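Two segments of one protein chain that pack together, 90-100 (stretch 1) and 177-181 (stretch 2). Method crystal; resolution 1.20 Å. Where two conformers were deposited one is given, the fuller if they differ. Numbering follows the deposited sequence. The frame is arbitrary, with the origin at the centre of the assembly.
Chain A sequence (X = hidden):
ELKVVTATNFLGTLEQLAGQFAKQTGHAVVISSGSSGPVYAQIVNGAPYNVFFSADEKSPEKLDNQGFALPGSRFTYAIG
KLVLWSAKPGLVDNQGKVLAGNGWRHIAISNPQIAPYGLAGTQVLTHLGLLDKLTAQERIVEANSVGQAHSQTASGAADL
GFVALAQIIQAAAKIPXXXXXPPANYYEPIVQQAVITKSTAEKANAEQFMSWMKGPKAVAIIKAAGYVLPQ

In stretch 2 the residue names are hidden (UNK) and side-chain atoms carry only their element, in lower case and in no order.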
ATOM      1  N   GLY A  90      -3.164  23.635  -4.969  1.00 10.23           N
ATOM      2  CA  GLY A  90      -3.511  24.144  -6.274  1.00 11.66           C
ATOM      3  C   GLY A  90      -2.857  23.501  -7.477  1.00 12.56           C
ATOM      4  O   GLY A  90      -3.318  23.783  -8.595  1.00 13.76           O
ATOM      5  N   LEU A  91      -1.821  22.673  -7.347  1.00  9.03           N
ATOM      6  CA  LEU A  91      -1.192  22.068  -8.515  1.00  7.39           C
ATOM      7  C   LEU A  91      -2.041  20.943  -9.084  1.00  7.52           C
ATOM      8  O   LEU A  91      -2.285  20.887 -10.290  1.00  8.25           O
ATOM      9  CB  LEU A  91       0.219  21.571  -8.200  1.00  7.97           C
ATOM     10  CG  LEU A  91       0.955  20.891  -9.351  1.00  8.00           C
ATOM     11  CD1 LEU A  91       1.057  21.811 -10.560  1.00  9.76           C
ATOM     12  CD2 LEU A  91       2.336  20.404  -8.914  1.00  9.28           C
ATOM     13  N   VAL A  92      -2.467  20.000  -8.245  1.00  6.04           N
ATOM     14  CA  VAL A  92      -3.307  18.902  -8.702  1.00  6.75           C
ATOM     15  C   VAL A  92      -4.759  19.368  -8.697  1.00  6.94           C
ATOM     16  O   VAL A  92      -5.331  19.629  -7.641  1.00  8.75           O
ATOM     17  CB  VAL A  92      -3.120  17.650  -7.841  1.00  5.91           C
ATOM     18  CG1 VAL A  92      -4.048  16.541  -8.314  1.00  6.64           C
ATOM     19  CG2 VAL A  92      -1.672  17.185  -7.915  1.00  6.43           C
ATOM     20  N   ASP A  93      -5.349  19.421  -9.877  1.00  7.81           N
ATOM     21  CA  ASP A  93      -6.761  19.783  -9.992  1.00  8.67           C
ATOM     22  C   ASP A  93      -7.621  18.557  -9.719  1.00 10.30           C
ATOM     23  O   ASP A  93      -7.169  17.424  -9.782  1.00  9.20           O
ATOM     24  CB  ASP A  93      -7.057  20.301 -11.398  1.00  9.69           C
ATOM     25  CG  ASP A  93      -6.819  19.232 -12.444  1.00 10.79           C
ATOM     26  OD1 ASP A  93      -5.626  18.873 -12.635  1.00 12.19           O
ATOM     27  OD2 ASP A  93      -7.775  18.692 -13.048  1.00 10.36           O
ATOM     28  N   ASN A  94      -8.913  18.796  -9.482  1.00 10.05           N
ATOM     29  CA  ASN A  94      -9.835  17.728  -9.133  1.00 10.77           C
ATOM     30  C   ASN A  94     -10.284  16.843 -10.272  1.00  9.10           C
ATOM     31  O   ASN A  94     -11.121  15.957 -10.041  1.00  9.95           O
ATOM     32  CB  ASN A  94     -11.041  18.337  -8.407  1.00 15.70           C
ATOM     33  CG  ASN A  94     -11.837  19.261  -9.298  1.00 12.63           C
ATOM     34  OD1 ASN A  94     -11.747  19.276 -10.516  1.00 14.55           O
ATOM     35  ND2 ASN A  94     -12.687  20.057  -8.650  1.00 17.48           N
ATOM     36  N   GLN A  95      -9.742  16.976 -11.472  1.00 10.03           N
ATOM     37  CA  GLN A  95     -10.049  16.085 -12.575  1.00  9.92           C
ATOM     38  C   GLN A  95      -8.797  15.424 -13.155  1.00  8.47           C
ATOM     39  O   GLN A  95      -8.861  14.715 -14.153  1.00  9.94           O
ATOM     40  CB  GLN A  95     -10.778  16.798 -13.710  1.00 10.68           C
ATOM     41  CG  GLN A  95     -12.200  17.219 -13.372  1.00 16.61           C
ATOM     42  CD  GLN A  95     -12.717  18.222 -14.388  1.00 22.24           C
ATOM     43  OE1 GLN A  95     -12.156  19.311 -14.528  1.00 24.83           O
ATOM     44  NE2 GLN A  95     -13.765  17.844 -15.107  1.00 24.53           N
ATOM     45  N   GLY A  96      -7.640  15.649 -12.527  1.00  8.45           N
ATOM     46  CA  GLY A  96      -6.395  15.055 -12.999  1.00  8.67           C
ATOM     47  C   GLY A  96      -5.867  15.627 -14.294  1.00  7.64           C
ATOM     48  O   GLY A  96      -4.921  15.080 -14.862  1.00  8.43           O
ATOM     49  N   LYS A  97      -6.417  16.749 -14.766  1.00  8.33           N
ATOM     50  CA  LYS A  97      -5.994  17.369 -16.015  1.00  8.28           C
ATOM     51  C   LYS A  97      -4.539  17.809 -15.988  1.00  8.11           C
ATOM     52  O   LYS A  97      -3.869  17.862 -17.016  1.00  8.85           O
ATOM     53  CB  LYS A  97      -6.872  18.581 -16.341  0.50 10.60           C
ATOM     54  CG  LYS A  97      -8.187  18.229 -17.022  0.50 13.94           C
ATOM     55  CD  LYS A  97      -9.066  19.471 -17.121  0.50 15.28           C
ATOM     56  CE  LYS A  97     -10.536  19.097 -17.199  0.50 18.73           C
ATOM     57  NZ  LYS A  97     -10.751  17.864 -18.003  0.50 20.48           N
ATOM     58  N   VAL A  98      -4.017  18.082 -14.795  1.00  7.66           N
ATOM     59  CA  VAL A  98      -2.618  18.450 -14.629  1.00  7.94           C
ATOM     60  C   VAL A  98      -1.687  17.441 -15.283  1.00  6.53           C
ATOM     61  O   VAL A  98      -0.643  17.837 -15.799  1.00  6.76           O
ATOM     62  CB  VAL A  98      -2.286  18.588 -13.133  1.00  7.64           C
ATOM     63  CG1 VAL A  98      -2.396  17.278 -12.363  1.00  8.47           C
ATOM     64  CG2 VAL A  98      -0.889  19.174 -12.964  1.00  8.68           C
ATOM     65  N   LEU A  99      -2.024  16.159 -15.301  1.00  7.02           N
ATOM     66  CA  LEU A  99      -1.132  15.159 -15.861  1.00  7.63           C
ATOM     67  C   LEU A  99      -0.787  15.347 -17.327  1.00  8.85           C
ATOM     68  O   LEU A  99       0.263  14.891 -17.776  1.00  8.94           O
ATOM     69  CB  LEU A  99      -1.741  13.767 -15.674  1.00  6.93           C
ATOM     70  CG  LEU A  99      -1.723  13.262 -14.231  1.00  6.97           C
ATOM     71  CD1 LEU A  99      -2.577  12.002 -14.122  1.00  8.76           C
ATOM     72  CD2 LEU A  99      -0.306  12.980 -13.759  1.00  8.16           C
ATOM     73  N   ALA A 100      -1.697  15.934 -18.095  1.00  8.33           N
ATOM     74  CA  ALA A 100      -1.482  16.116 -19.524  1.00  9.97           C
ATOM     75  C   ALA A 100      -0.726  17.392 -19.853  1.00 11.38           C
ATOM     76  O   ALA A 100      -0.406  17.608 -21.031  1.00 13.73           O
ATOM     77  CB  ALA A 100      -2.830  16.109 -20.239  1.00 11.77           C
ATOM     78  N   UNK A 177      -1.744  19.740   0.802  1.00  9.75           N
ATOM     79  CA  UNK A 177      -1.319  19.909  -0.585  1.00  8.06           C
ATOM     80  C   UNK A 177      -2.492  19.932  -1.537  1.00  7.44           C
ATOM     81  O   UNK A 177      -3.465  20.660  -1.334  1.00  9.08           O
ATOM     82  N   UNK A 178      -2.409  19.138  -2.602  1.00  6.38           N
ATOM     83  CA  UNK A 178      -3.498  19.012  -3.559  1.00  6.35           C
ATOM     84  C   UNK A 178      -3.602  17.555  -4.004  1.00  5.79           C
ATOM     85  O   UNK A 178      -2.585  16.852  -3.994  1.00  5.87           O
ATOM     86  c   UNK A 178      -3.382  19.978  -4.725  1.00  6.63           C
ATOM     87  o   UNK A 178      -2.138  19.822  -5.389  1.00  6.49           O
ATOM     88  N   UNK A 179      -4.798  17.096  -4.357  1.00  5.36           N
ATOM     89  CA  UNK A 179      -4.926  15.687  -4.723  1.00  5.94           C
ATOM     90  C   UNK A 179      -6.070  15.426  -5.679  1.00  5.56           C
ATOM     91  O   UNK A 179      -7.034  16.189  -5.793  1.00  7.67           O
ATOM     92  c   UNK A 179      -6.434  14.985  -2.832  1.00  8.37           C
ATOM     93  n   UNK A 179      -6.727  16.061  -2.010  1.00  8.75           N
ATOM     94  n   UNK A 179      -8.506  14.884  -2.140  1.00 12.43           N
ATOM     95  c   UNK A 179      -7.978  15.960  -1.596  1.00 12.44           C
ATOM     96  c   UNK A 179      -7.560  14.239  -2.924  1.00  8.96           C
ATOM     97  c   UNK A 179      -5.086  14.819  -3.470  1.00  6.91           C
ATOM     98  N   UNK A 180      -5.943  14.301  -6.372  1.00  5.67           N
ATOM     99  CA  UNK A 180      -6.962  13.812  -7.291  1.00  5.45           C
ATOM    100  C   UNK A 180      -7.036  12.299  -7.161  1.00  5.38           C
ATOM    101  O   UNK A 180      -6.014  11.610  -7.207  1.00  5.44           O
ATOM    102  c   UNK A 180      -8.861  13.649  -9.936  1.00  7.76           C
ATOM    103  c   UNK A 180      -8.177  11.427 -12.675  1.00  7.73           C
ATOM    104  c   UNK A 180      -8.243  12.261 -11.569  1.00  7.46           C
ATOM    105  c   UNK A 180      -6.965  10.900 -13.022  1.00  7.77           C
ATOM    106  c   UNK A 180      -7.506  13.499  -9.780  1.00  6.31           C
ATOM    107  c   UNK A 180      -5.866  12.051 -11.179  1.00  6.27           C
ATOM    108  c   UNK A 180      -5.815  11.213 -12.282  1.00  8.04           C
ATOM    109  c   UNK A 180      -7.098  12.589 -10.808  1.00  5.41           C
ATOM    110  n   UNK A 180      -9.303  12.918 -11.006  1.00  7.54           N
ATOM    111  c   UNK A 180      -6.637  14.139  -8.739  1.00  6.61           C
ATOM    112  N   UNK A 181      -8.245  11.796  -6.939  1.00  4.96           N
ATOM    113  CA  UNK A 181      -8.474  10.357  -6.926  1.00  4.95           C
ATOM    114  C   UNK A 181      -8.798   9.900  -8.330  1.00  5.85           C
ATOM    115  O   UNK A 181      -9.879  10.204  -8.866  1.00  7.15           O
ATOM    116  c   UNK A 181      -8.416   9.625  -2.479  1.00 11.33           C
ATOM    117  c   UNK A 181      -9.458  10.226  -4.575  1.00  5.43           C
ATOM    118  c   UNK A 181      -9.908  11.478  -2.570  1.00  7.84           C
ATOM    119  c   UNK A 181      -9.662   9.967  -6.032  1.00  6.02           C
ATOM    120  c   UNK A 181      -9.070  10.666  -1.842  1.00  9.42           C
ATOM    121  c   UNK A 181     -10.099  11.262  -3.922  1.00  7.92           C
ATOM    122  c   UNK A 181      -8.609   9.408  -3.832  1.00  9.24           C
TER
HETATM  123  O   HOH W   1      -5.293  22.558  -3.482  1.00 22.37           O
HETATM  124  O   HOH W   2      -7.762  18.828  -6.419  1.00 15.20           O

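Position 177 carries no side-chain atoms beyond CA, and its phi of 72° with psi of -131° lies where a residue with a CB is strained. Both observations give Gly177. It lies at the margin of the contact, tied to stretch 1 through water 1, which accepts from Gly90 N at 2.8 Å and donates weakly to Gly177 O at 3.4 Å.

Position 178 has one carbon and then one oxygen, unbranched, with CA-to-CB directed toward stretch 1. The oxygen lies 2.9 Å from Val92 N, and the N-H points almost straight at it, at 164°. The CB rests 3.7 Å from Gly90 N. A single carbon ending in one oxygen is a hydroxymethyl group, so this is Ser178. Its OG accepts a hydrogen bond from Val92 N and also bonds to a residue adjoining the stretches. With chi1 at 56° (p), the short side chain takes up the amide of the buried Val92.

Position 179 shows one carbon followed by a five-membered ring of three carbons and two nitrogens. Its CA-to-CB bond points away, in keeping with the alternation of a strand; its nearest side-chain atom, CB, stays 5.2 Å from Val92 CG1, and the ring lies farther off. The ring is an imidazole, hence His179. The backbone does the work instead: His179 C lies 3.5 Å from Val92 CG1, and water 2 donates to both Val92 O and His179 O, each at 2.8 Å.

Position 180 turns toward stretch 1 again. One carbon leads to fused five- and six-membered rings holding eight carbons and one nitrogen. Gly96 CA sits over the ring face, 3.5 Å from the centroid of the six-membered ring and 19° off its normal, a CH-pi contact. Leu99 CD1 also reaches the six-membered ring, and Val92 CG1 meets the CB at 3.6 Å. The fused system is an indole, therefore Trp180. An ideal CB on Gly96 would fall 2.6 Å from Trp180 CE3, a clash; the positive phi of Gly96 favours glycine as well. Leu99 CD1 lies 3.8 Å from Trp180 CZ3.

Position 181 has one carbon and a ring of six carbons. Its CA-to-CB bond points away, and it makes no contact with stretch 1. A phenyl group without a hydroxyl gives Phe181.

The contact works by alternation. Ser178 anchors Val92 by a hydrogen bond, and Trp180 fills a pocket made largely of backbone. Asp93 braces that loop, its carboxylate accepting from the amides of Gln95, Lys97 and Val98, while Gly96 leaves room for the indole.

Stretch 2, residues 177-181: GSHWF
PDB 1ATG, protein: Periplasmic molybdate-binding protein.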